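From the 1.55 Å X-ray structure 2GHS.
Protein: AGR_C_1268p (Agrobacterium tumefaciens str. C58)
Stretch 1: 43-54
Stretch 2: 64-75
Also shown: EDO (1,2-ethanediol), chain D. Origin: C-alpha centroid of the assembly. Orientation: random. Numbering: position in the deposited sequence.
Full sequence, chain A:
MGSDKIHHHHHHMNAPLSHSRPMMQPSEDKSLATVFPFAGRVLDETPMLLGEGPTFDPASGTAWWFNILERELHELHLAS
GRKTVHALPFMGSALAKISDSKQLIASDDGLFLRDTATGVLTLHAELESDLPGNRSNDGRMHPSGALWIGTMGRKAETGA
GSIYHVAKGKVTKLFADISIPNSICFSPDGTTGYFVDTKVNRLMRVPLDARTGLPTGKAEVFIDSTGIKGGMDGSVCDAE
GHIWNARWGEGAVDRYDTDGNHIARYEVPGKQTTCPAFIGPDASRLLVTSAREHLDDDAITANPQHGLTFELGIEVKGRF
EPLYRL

Stretch 1 (43-54) LDETPMLLGEGP
Stretch 2, residues 64-75: WWFNILERELHE

Strand 51-54 runs antiparallel to strand 64-67, their directions 150° apart, with Gly51 opposite Asn67 (CA-CA 4.7 Å) and Glu52 opposite Phe66 (CA-CA 5.2 Å). Glu52 and Phe66 exchange two hydrogen bonds, Glu52 N to Phe66 O (2.9 Å) and Phe66 N to Glu52 O (2.8 Å); Ile68 N to Leu50 O (3.0 Å) extends the ladder. Asn67 (chi1 t) then reaches beyond it: its OD1 accepts from Leu50 N at 3.0 Å, while its ND2 donates to Glu72 OE1 at 3.0 Å, so one amide serves both loop and hairpin.

Met48, a selenomethionine with chi1 and chi2 both m, supplies a bump. Its SE lies over the face of His74, 3.7 Å from the ring centroid, and at the edge of Trp65 (chi1 p), 3.5 Å from NE1; a long, flexible side chain suits this hollow between two rings. Gly51 leaves room beside it: a CB there would lie 3.1 Å from Met48 CG. Gly53 has a positive phi (63/35), which by itself favours glycine, and a CB would come within 3.2 Å of Phe66 CD1.

The branched, apolar Leu50 (t, p) is buried against Leu69 and Ile68, its CD2 3.9 Å from Leu69 CG and 4.2 Å from Ile68 CB. Ile68 CD1 covers the aliphatic CB of Glu52 at 3.6 Å, while the carboxylate end leads away. The contact between the stretches buries 760 Å², both sides summed.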

# COMPACT_ATOMS: atom_id res chain seq x y z
N LEU A 43 -2.70 9.78 -14.01
CA LEU A 43 -3.33 10.65 -13.01
C LEU A 43 -2.42 11.78 -12.57
O LEU A 43 -2.92 12.87 -12.24
CB LEU A 43 -3.77 9.86 -11.80
CG LEU A 43 -4.92 8.90 -11.99
CD1 LEU A 43 -5.21 8.16 -10.71
CD2 LEU A 43 -6.14 9.63 -12.49
N ASP A 44 -1.13 11.52 -12.51
CA ASP A 44 -0.16 12.52 -12.13
C ASP A 44 1.10 12.26 -12.94
O ASP A 44 1.68 11.19 -12.88
CB ASP A 44 0.10 12.45 -10.61
CG ASP A 44 1.13 13.47 -10.12
OD1 ASP A 44 1.40 14.47 -10.81
OD2 ASP A 44 1.70 13.26 -9.04
N GLU A 45 1.51 13.29 -13.68
CA GLU A 45 2.70 13.25 -14.51
C GLU A 45 4.01 13.44 -13.75
O GLU A 45 5.08 13.25 -14.32
CB GLU A 45 2.58 14.28 -15.62
CG GLU A 45 1.36 14.08 -16.55
CD GLU A 45 1.55 13.05 -17.67
OE1 GLU A 45 2.65 12.46 -17.77
OE2 GLU A 45 0.57 12.83 -18.46
N THR A 46 3.95 13.79 -12.47
CA THR A 46 5.16 13.92 -11.66
C THR A 46 5.69 12.54 -11.34
O THR A 46 4.95 11.75 -10.80
CB THR A 46 4.85 14.58 -10.31
OG1 THR A 46 4.08 15.75 -10.53
CG2 THR A 46 6.11 14.93 -9.56
N PRO A 47 6.94 12.26 -11.68
CA PRO A 47 7.49 10.94 -11.31
C PRO A 47 7.91 10.85 -9.87
O PRO A 47 8.56 11.76 -9.33
CB PRO A 47 8.70 10.77 -12.25
CG PRO A 47 9.01 12.14 -12.77
CD PRO A 47 7.92 13.10 -12.41
N MSE A 48 7.57 9.73 -9.25
CA MSE A 48 7.92 9.46 -7.87
C MSE A 48 9.16 8.61 -7.82
O MSE A 48 9.24 7.58 -8.49
CB MSE A 48 6.82 8.66 -7.18
CG MSE A 48 5.46 9.26 -7.21
SE MSE A 48 5.30 10.89 -6.08
CE MSE A 48 5.60 12.17 -7.46
N LEU A 49 10.11 9.00 -6.97
CA LEU A 49 11.27 8.14 -6.71
C LEU A 49 10.78 6.83 -6.11
O LEU A 49 11.17 5.75 -6.57
CB LEU A 49 12.25 8.86 -5.80
CG LEU A 49 13.49 8.10 -5.40
CD1 LEU A 49 14.27 7.79 -6.65
CD2 LEU A 49 14.27 8.97 -4.39
N LEU A 50 9.87 6.91 -5.14
CA LEU A 50 9.30 5.70 -4.54
C LEU A 50 7.85 5.99 -4.16
O LEU A 50 7.53 6.31 -3.01
CB LEU A 50 10.15 5.22 -3.35
CG LEU A 50 9.71 3.87 -2.75
CD1 LEU A 50 9.55 2.83 -3.81
CD2 LEU A 50 10.68 3.39 -1.67
N GLY A 51 6.98 5.92 -5.17
CA GLY A 51 5.58 6.14 -4.95
C GLY A 51 5.02 4.96 -4.20
O GLY A 51 5.29 3.80 -4.60
N GLU A 52 4.27 5.21 -3.11
CA GLU A 52 3.74 4.12 -2.28
C GLU A 52 2.57 4.53 -1.41
O GLU A 52 2.26 5.72 -1.25
CB GLU A 52 4.84 3.56 -1.34
CG GLU A 52 5.53 2.24 -1.77
CD GLU A 52 4.63 0.97 -1.73
OE1 GLU A 52 3.39 1.11 -1.47
OE2 GLU A 52 5.18 -0.16 -1.97
N GLY A 53 1.89 3.52 -0.84
CA GLY A 53 0.86 3.80 0.13
C GLY A 53 -0.37 4.60 -0.32
O GLY A 53 -0.92 5.36 0.49
N PRO A 54 -0.84 4.41 -1.56
CA PRO A 54 -1.98 5.23 -1.99
C PRO A 54 -3.26 4.88 -1.27
O PRO A 54 -3.47 3.69 -0.92
CB PRO A 54 -2.16 4.85 -3.48
CG PRO A 54 -1.56 3.52 -3.59
CD PRO A 54 -0.40 3.50 -2.61
N TRP A 64 -4.56 10.16 -1.98
CA TRP A 64 -3.36 10.47 -1.24
C TRP A 64 -2.33 9.35 -1.50
O TRP A 64 -2.69 8.17 -1.63
CB TRP A 64 -3.68 10.52 0.25
CG TRP A 64 -4.65 11.59 0.66
CD1 TRP A 64 -6.00 11.48 0.71
CD2 TRP A 64 -4.32 12.89 1.15
NE1 TRP A 64 -6.54 12.66 1.17
CE2 TRP A 64 -5.51 13.53 1.46
CE3 TRP A 64 -3.12 13.57 1.37
CZ2 TRP A 64 -5.54 14.84 1.97
CZ3 TRP A 64 -3.15 14.88 1.88
CH2 TRP A 64 -4.36 15.49 2.17
N TRP A 65 -1.05 9.72 -1.56
CA TRP A 65 0.03 8.71 -1.58
C TRP A 65 1.31 9.33 -1.09
O TRP A 65 1.36 10.55 -0.84
CB TRP A 65 0.21 8.08 -2.97
CG TRP A 65 0.65 8.99 -4.04
CD1 TRP A 65 1.94 9.29 -4.40
CD2 TRP A 65 -0.19 9.70 -4.95
NE1 TRP A 65 1.93 10.15 -5.46
CE2 TRP A 65 0.64 10.41 -5.82
CE3 TRP A 65 -1.59 9.80 -5.10
CZ2 TRP A 65 0.14 11.23 -6.82
CZ3 TRP A 65 -2.09 10.61 -6.11
CH2 TRP A 65 -1.22 11.32 -6.94
N PHE A 66 2.35 8.51 -0.94
CA PHE A 66 3.62 9.01 -0.50
C PHE A 66 4.71 8.88 -1.54
O PHE A 66 4.68 8.01 -2.40
CB PHE A 66 4.08 8.25 0.77
CG PHE A 66 3.18 8.41 1.94
CD1 PHE A 66 2.11 7.54 2.12
CD2 PHE A 66 3.42 9.39 2.87
CE1 PHE A 66 1.26 7.68 3.23
CE2 PHE A 66 2.58 9.56 3.96
CZ PHE A 66 1.50 8.71 4.13
N ASN A 67 5.69 9.76 -1.43
CA ASN A 67 7.02 9.60 -2.07
C ASN A 67 7.98 9.31 -0.93
O ASN A 67 8.47 10.23 -0.31
CB ASN A 67 7.39 10.84 -2.84
CG ASN A 67 8.59 10.64 -3.75
OD1 ASN A 67 9.08 9.54 -3.90
ND2 ASN A 67 9.05 11.72 -4.38
N ILE A 68 8.15 8.03 -0.63
CA ILE A 68 8.66 7.63 0.70
C ILE A 68 10.01 8.28 1.00
O ILE A 68 10.18 8.97 2.01
CB ILE A 68 8.79 6.09 0.87
CG1 ILE A 68 7.43 5.41 0.87
CG2 ILE A 68 9.52 5.77 2.22
CD1 ILE A 68 7.54 3.91 1.07
N LEU A 69 10.97 8.05 0.12
CA LEU A 69 12.36 8.42 0.36
C LEU A 69 12.57 9.93 0.32
O LEU A 69 13.51 10.41 0.89
CB LEU A 69 13.27 7.76 -0.68
CG LEU A 69 13.16 6.21 -0.75
CD1 LEU A 69 14.08 5.63 -1.82
CD2 LEU A 69 13.46 5.59 0.60
N GLU A 70 11.65 10.68 -0.30
CA GLU A 70 11.74 12.15 -0.33
C GLU A 70 10.86 12.85 0.73
O GLU A 70 10.76 14.09 0.75
CB GLU A 70 11.36 12.68 -1.72
CG GLU A 70 12.27 12.17 -2.82
CD GLU A 70 13.57 12.95 -2.98
OE1 GLU A 70 14.03 13.61 -2.02
OE2 GLU A 70 14.13 12.91 -4.10
N ARG A 71 10.21 12.07 1.58
CA ARG A 71 9.44 12.61 2.72
C ARG A 71 8.29 13.51 2.24
O ARG A 71 8.14 14.62 2.72
CB ARG A 71 10.34 13.33 3.72
CG ARG A 71 11.48 12.50 4.24
CD ARG A 71 12.24 13.19 5.41
NE ARG A 71 12.45 14.60 5.06
CZ ARG A 71 13.43 15.07 4.33
NH1 ARG A 71 14.43 14.30 4.00
NH2 ARG A 71 13.46 16.35 3.98
N GLU A 72 7.56 13.04 1.24
CA GLU A 72 6.40 13.82 0.71
C GLU A 72 5.10 13.07 0.81
O GLU A 72 5.07 11.88 0.57
CB GLU A 72 6.60 14.17 -0.76
CG GLU A 72 7.80 15.04 -1.04
CD GLU A 72 8.15 15.09 -2.53
OE1 GLU A 72 7.69 14.25 -3.38
OE2 GLU A 72 8.94 16.02 -2.85
N LEU A 73 4.05 13.80 1.13
CA LEU A 73 2.68 13.30 1.11
C LEU A 73 1.99 14.05 -0.03
O LEU A 73 1.87 15.29 0.02
CB LEU A 73 1.96 13.62 2.43
CG LEU A 73 0.46 13.34 2.55
CD1 LEU A 73 0.12 11.90 2.30
CD2 LEU A 73 -0.02 13.75 3.91
N HIS A 74 1.54 13.29 -1.03
CA HIS A 74 0.93 13.81 -2.24
C HIS A 74 -0.58 13.71 -2.14
O HIS A 74 -1.10 12.74 -1.63
CB HIS A 74 1.45 12.98 -3.44
CG HIS A 74 2.86 13.27 -3.74
ND1 HIS A 74 3.22 14.09 -4.79
CD2 HIS A 74 4.01 12.98 -3.09
CE1 HIS A 74 4.53 14.24 -4.80
NE2 HIS A 74 5.04 13.60 -3.76
N GLU A 75 -1.23 14.76 -2.64
CA GLU A 75 -2.68 14.93 -2.55
C GLU A 75 -3.17 15.30 -3.95
O GLU A 75 -2.65 16.23 -4.55
CB GLU A 75 -3.00 16.06 -1.58
CG GLU A 75 -4.47 16.33 -1.39
CD GLU A 75 -4.78 17.52 -0.48
OE1 GLU A 75 -3.85 18.20 0.02
OE2 GLU A 75 -5.99 17.76 -0.25
C1 EDO D . 9.82 -1.37 -0.87
O1 EDO D . 9.53 -0.04 -0.40
C2 EDO D . 8.66 -1.78 -1.79
O2 EDO D . 7.40 -1.81 -1.06
O HOH W 1 10.71 11.92 -6.67